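Local coordinates for protein PTS system fructose-like EIIB component 3 (Escherichia coli K12, PDB 4TN5) that probably relays a phosphoryl group, as a cytoplasmic IIB component of the sugar phosphotransferase system, from phosphorylated EIIA to fructose entering the cell, at residues V7-S12 / I66-A71; A60-D65 / Y79-I84. One frame throughout, in Å; residues are numbered along the deposited sequence.

Contact 1. Residues V7-S12 / I66-A71; sequences VTACVS and IELAGA
Leu68 lays its CD2 methyl against two residues of the strand end at once, meeting Val7 CG1 at 3.6 Å and, equally close, the CB of Ala9. The Val7 and Leu68 side chains run past each other in opposite senses, and Val7 CG1 reaches the leucine because it stands anti to its own backbone N (chi1 176°). Ala9 CB is shared: besides Leu68 CD2 it touches Ile66 CG1 at 3.7 Å and Ile66 CD1 at 3.8 Å. Farther on, Val11 CG1 and Ile66 CG2 come within 3.4 Å, tighter than usual van der Waals contact, the two branched side chains crossing obliquely. No hydrogen bond joins residues 7-12 to 66-71; each backbone finds polar partners outside the pair, Val7 and Ala9 at Ile63, Ile66 O at Thr64 OG1. The loop after strand 59-64 thus covers the C-terminal end of strand 3-9 beside Cys10, the inferred site of the phosphocysteine intermediate, here unmodified. Cys10 CB points away from residues 66-71, and its SG is 6.5 Å from Ile66 CG2. With apolar side-chain carbons making the close contacts, the contact implies shape-dependent apolar packing beside the active-site cysteine, without a direct polar link to its sulfur.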
loop_
_atom_site.group_PDB
_atom_site.type_symbol
_atom_site.label_atom_id
_atom_site.label_comp_id
_atom_site.label_asym_id
_atom_site.label_seq_id
_atom_site.Cartn_x
_atom_site.Cartn_y
_atom_site.Cartn_z
ATOM N N VAL A 7 -3.187 -1.043 15.498
ATOM C CA VAL A 7 -4.192 -0.058 15.858
ATOM C C VAL A 7 -5.580 -0.606 15.558
ATOM O O VAL A 7 -5.887 -0.957 14.417
ATOM C CB VAL A 7 -4.003 1.269 15.102
ATOM C CG1 VAL A 7 -5.127 2.231 15.447
ATOM C CG2 VAL A 7 -2.653 1.886 15.430
ATOM N N THR A 8 -6.409 -0.695 16.590
ATOM C CA THR A 8 -7.794 -1.104 16.418
ATOM C C THR A 8 -8.691 0.113 16.603
ATOM O O THR A 8 -8.527 0.871 17.558
ATOM C CB THR A 8 -8.190 -2.205 17.416
ATOM O OG1 THR A 8 -8.007 -1.730 18.754
ATOM C CG2 THR A 8 -7.328 -3.440 17.206
ATOM N N ALA A 9 -9.634 0.308 15.688
ATOM C CA ALA A 9 -10.473 1.498 15.740
ATOM C C ALA A 9 -11.939 1.227 15.431
ATOM O O ALA A 9 -12.272 0.506 14.491
ATOM C CB ALA A 9 -9.928 2.570 14.813
ATOM N N CYS A 10 -12.811 1.825 16.234
ATOM C CA CYS A 10 -14.248 1.740 16.024
ATOM C C CYS A 10 -14.946 2.973 16.574
ATOM O O CYS A 10 -14.681 3.377 17.704
ATOM C CB CYS A 10 -14.821 0.509 16.719
ATOM S SG CYS A 10 -16.625 0.527 16.757
ATOM N N VAL A 11 -15.837 3.571 15.786
ATOM C CA VAL A 11 -16.627 4.693 16.282
ATOM C C VAL A 11 -17.588 4.274 17.383
ATOM O O VAL A 11 -17.781 5.003 18.353
ATOM C CB VAL A 11 -17.446 5.408 15.173
ATOM C CG1 VAL A 11 -16.538 6.176 14.247
ATOM C CG2 VAL A 11 -18.317 4.410 14.394
ATOM N N SER A 12 -18.197 3.102 17.236
ATOM C CA SER A 12 -19.272 2.728 18.141
ATOM C C SER A 12 -18.731 2.182 19.451
ATOM O O SER A 12 -18.839 0.991 19.755
ATOM C CB SER A 12 -20.275 1.761 17.496
ATOM O OG SER A 12 -19.892 0.425 17.713
ATOM N N ILE A 66 -12.754 2.982 10.418
ATOM C CA ILE A 66 -12.707 4.434 10.303
ATOM C C ILE A 66 -11.359 4.982 9.851
ATOM O O ILE A 66 -10.457 4.234 9.473
ATOM C CB ILE A 66 -13.065 5.090 11.643
ATOM C CG1 ILE A 66 -11.959 4.835 12.671
ATOM C CG2 ILE A 66 -14.381 4.543 12.143
ATOM C CD1 ILE A 66 -12.154 5.571 13.976
ATOM N N GLU A 67 -11.245 6.304 9.898
ATOM C CA GLU A 67 -10.024 7.003 9.532
ATOM C C GLU A 67 -9.150 7.151 10.770
ATOM O O GLU A 67 -9.531 7.821 11.729
ATOM C CB GLU A 67 -10.374 8.382 8.975
ATOM C CG GLU A 67 -11.366 8.345 7.824
ATOM C CD GLU A 67 -11.548 9.698 7.167
ATOM O OE1 GLU A 67 -10.546 10.426 7.021
ATOM O OE2 GLU A 67 -12.696 10.032 6.799
ATOM N N LEU A 68 -7.982 6.517 10.751
ATOM C CA LEU A 68 -7.077 6.552 11.893
ATOM C C LEU A 68 -6.455 7.926 12.098
ATOM O O LEU A 68 -5.998 8.559 11.147
ATOM C CB LEU A 68 -5.951 5.529 11.728
ATOM C CG LEU A 68 -6.316 4.051 11.614
ATOM C CD1 LEU A 68 -5.054 3.208 11.526
ATOM C CD2 LEU A 68 -7.165 3.633 12.795
ATOM N N ALA A 69 -6.440 8.379 13.345
ATOM C CA ALA A 69 -5.626 9.523 13.710
ATOM C C ALA A 69 -4.184 9.056 13.629
ATOM O O ALA A 69 -3.851 7.970 14.106
ATOM C CB ALA A 69 -5.958 9.990 15.112
ATOM N N GLY A 70 -3.331 9.859 13.008
ATOM C CA GLY A 70 -1.949 9.471 12.822
ATOM C C GLY A 70 -1.807 8.280 11.895
ATOM O O GLY A 70 -0.885 7.477 12.043
ATOM N N ALA A 71 -2.723 8.159 10.935
ATOM C CA ALA A 71 -2.585 7.173 9.865
ATOM C C ALA A 71 -1.298 7.498 9.123
ATOM O O ALA A 71 -0.673 6.634 8.505
ATOM C CB ALA A 71 -3.775 7.240 8.927
#

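Contact 2. Residues A60-D65 / Y79-I84; sequences ALLITD and YVQCSI
Strands 60-64 and 79-82 run parallel, their axes 4.7 Å apart at closest approach and inclined by 9°, in a register that pairs Ala60 with Tyr79 and Ile63 with Cys82. Four backbone hydrogen bonds join them: Val80 N to Ala60 O, Leu62 N to Val80 O, Cys82 N to Leu62 O and Thr64 N to Cys82 O. The second is nearly straight, with 178° at the hydrogen.

On the face carrying Ala60, Leu62, Tyr79 and Gln81, Leu62 CD1 sits over one face of the tyrosine ring, 4.0 Å from its centroid and displaced toward the rim beside Tyr79 CD1, a CH-pi contact. Gln81, extended beyond CG, sets OE1 3.7 Å from Leu62 CD1 and NE2 4.0 Å from Thr64 CG2. An alanine at Leu62 would probably leave the Tyr79 ring face without its CH-pi partner and open a gap beside the glutamine amide. Tyr79 also meets the ring of His109, and its side chain lies about 4 Å from a bound nickel ion.

On the other face Leu61 CD1 packs against Val80 CB at 3.8 Å, the two side chains lying side by side and touching helix 92-103, Leu61 on Val94 and Val98, Val80 on Val98 and Val101. Ile63 CG2 approaches Ile84 CG1 at 3.8 Å, these side chains crossing at about a right angle. Beyond the strands, Asp65 OD1 accepts Ile84 N at 3.0 Å from above the carboxylate plane, although Asp65 is poorly ordered. Ser83 takes the N-cap position of helix 84-89, and Ile84 reaches Cys10. Neighbouring parallel strands ending beside the active-site loop are characteristic of the alpha/beta fold of the PTS IIB domain.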
loop_
_atom_site.group_PDB
_atom_site.type_symbol
_atom_site.label_atom_id
_atom_site.label_comp_id
_atom_site.label_asym_id
_atom_site.label_seq_id
_atom_site.Cartn_x
_atom_site.Cartn_y
_atom_site.Cartn_z
ATOM N N ALA A 60 3.094 -3.524 10.629
ATOM C CA ALA A 60 1.974 -2.966 11.373
ATOM C C ALA A 60 0.668 -3.637 10.964
ATOM O O ALA A 60 0.526 -4.100 9.834
ATOM C CB ALA A 60 1.891 -1.462 11.157
ATOM N N LEU A 61 -0.281 -3.707 11.888
ATOM C CA LEU A 61 -1.608 -4.217 11.568
ATOM C C LEU A 61 -2.657 -3.162 11.879
ATOM O O LEU A 61 -2.778 -2.706 13.016
ATOM C CB LEU A 61 -1.902 -5.510 12.329
ATOM C CG LEU A 61 -3.257 -6.155 12.021
ATOM C CD1 LEU A 61 -3.429 -6.355 10.524
ATOM C CD2 LEU A 61 -3.405 -7.476 12.756
ATOM N N LEU A 62 -3.411 -2.768 10.860
ATOM C CA LEU A 62 -4.411 -1.723 11.020
ATOM C C LEU A 62 -5.818 -2.297 10.934
ATOM O O LEU A 62 -6.349 -2.520 9.847
ATOM C CB LEU A 62 -4.206 -0.626 9.973
ATOM C CG LEU A 62 -2.784 -0.061 9.930
ATOM C CD1 LEU A 62 -2.663 1.030 8.879
ATOM C CD2 LEU A 62 -2.361 0.454 11.299
ATOM N N ILE A 63 -6.409 -2.540 12.097
ATOM C CA ILE A 63 -7.754 -3.087 12.180
ATOM C C ILE A 63 -8.743 -1.953 12.405
ATOM O O ILE A 63 -8.999 -1.559 13.541
ATOM C CB ILE A 63 -7.868 -4.085 13.342
ATOM C CG1 ILE A 63 -6.644 -5.004 13.371
ATOM C CG2 ILE A 63 -9.157 -4.882 13.236
ATOM C CD1 ILE A 63 -6.609 -5.940 14.557
ATOM N N THR A 64 -9.302 -1.424 11.322
ATOM C CA THR A 64 -10.150 -0.245 11.436
ATOM C C THR A 64 -11.219 -0.129 10.356
ATOM O O THR A 64 -11.004 -0.491 9.199
ATOM C CB THR A 64 -9.308 1.046 11.433
ATOM O OG1 THR A 64 -10.174 2.187 11.487
ATOM C CG2 THR A 64 -8.447 1.124 10.178
ATOM N N ASP A 65 -12.377 0.382 10.757
ATOM C CA ASP A 65 -13.423 0.749 9.819
ATOM C C ASP A 65 -13.191 2.200 9.436
ATOM O O ASP A 65 -13.381 2.597 8.287
ATOM C CB ASP A 65 -14.796 0.627 10.483
ATOM C CG ASP A 65 -15.017 -0.725 11.129
ATOM O OD1 ASP A 65 -14.561 -1.740 10.564
ATOM O OD2 ASP A 65 -15.645 -0.770 12.208
ATOM N N TYR A 79 2.623 -2.998 6.160
ATOM C CA TYR A 79 1.414 -3.196 6.953
ATOM C C TYR A 79 0.250 -3.878 6.243
ATOM O O TYR A 79 0.156 -3.882 5.016
ATOM C CB TYR A 79 0.958 -1.892 7.634
ATOM C CG TYR A 79 0.357 -0.836 6.730
ATOM C CD1 TYR A 79 -0.969 -0.914 6.322
ATOM C CD2 TYR A 79 1.104 0.262 6.323
ATOM C CE1 TYR A 79 -1.526 0.057 5.509
ATOM C CE2 TYR A 79 0.554 1.239 5.513
ATOM C CZ TYR A 79 -0.761 1.130 5.109
ATOM O OH TYR A 79 -1.312 2.099 4.303
ATOM N N VAL A 80 -0.623 -4.466 7.053
ATOM C CA VAL A 80 -1.874 -5.035 6.586
ATOM C C VAL A 80 -3.010 -4.232 7.199
ATOM O O VAL A 80 -3.010 -3.966 8.401
ATOM C CB VAL A 80 -2.019 -6.504 7.021
ATOM C CG1 VAL A 80 -3.354 -7.069 6.561
ATOM C CG2 VAL A 80 -0.870 -7.331 6.478
ATOM N N GLN A 81 -3.970 -3.830 6.376
ATOM C CA GLN A 81 -5.123 -3.093 6.874
ATOM C C GLN A 81 -6.423 -3.827 6.574
ATOM O O GLN A 81 -6.616 -4.348 5.476
ATOM C CB GLN A 81 -5.164 -1.679 6.289
ATOM C CG GLN A 81 -6.365 -0.863 6.747
ATOM C CD GLN A 81 -6.251 0.604 6.388
ATOM O OE1 GLN A 81 -5.156 1.115 6.151
ATOM N NE2 GLN A 81 -7.386 1.294 6.347
ATOM N N CYS A 82 -7.310 -3.869 7.563
ATOM C CA CYS A 82 -8.619 -4.483 7.395
ATOM C C CYS A 82 -9.615 -3.863 8.365
ATOM O O CYS A 82 -9.228 -3.199 9.326
ATOM C CB CYS A 82 -8.539 -5.993 7.623
ATOM S SG CYS A 82 -8.126 -6.471 9.316
ATOM N N SER A 83 -10.900 -4.078 8.106
ATOM C CA SER A 83 -11.944 -3.595 8.996
ATOM C C SER A 83 -12.032 -4.490 10.226
ATOM O O SER A 83 -11.538 -5.618 10.216
ATOM C CB SER A 83 -13.289 -3.554 8.270
ATOM O OG SER A 83 -13.597 -4.811 7.695
ATOM N N ILE A 84 -12.659 -3.983 11.285
ATOM C CA ILE A 84 -12.807 -4.748 12.522
ATOM C C ILE A 84 -13.664 -5.993 12.336
ATOM O O ILE A 84 -13.237 -7.104 12.652
ATOM C CB ILE A 84 -13.401 -3.907 13.670
ATOM C CG1 ILE A 84 -12.315 -3.047 14.313
ATOM C CG2 ILE A 84 -14.022 -4.810 14.734
ATOM C CD1 ILE A 84 -12.724 -2.460 15.652
#

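Overall arrangement
From the N terminus, strand 3-9 leads into the Cys10 loop. 53 residues separate 7-12 from 66-71, which closes contact 1; strands 34-41 and 59-64 come to lie beside 3-9 in between. Contact 2 closes a shorter loop of 13 residues when 79-84 pairs with 60-65. The segments therefore alternate, and the two contacts cross. Their centres are 9 Å apart and they meet directly: Val7 O to Ile63 N and Ala9 N to Ile63 O, both 2.9 Å, are probable hydrogen bonds between neighbouring strands. Contact 2 extends the sheet from 59-64 to 79-82, while contact 1 ties the connecting loop to strand 3-9. Ile84 CD1 lies 3.2 Å from Ala9 O, bringing both contacts together near Cys10.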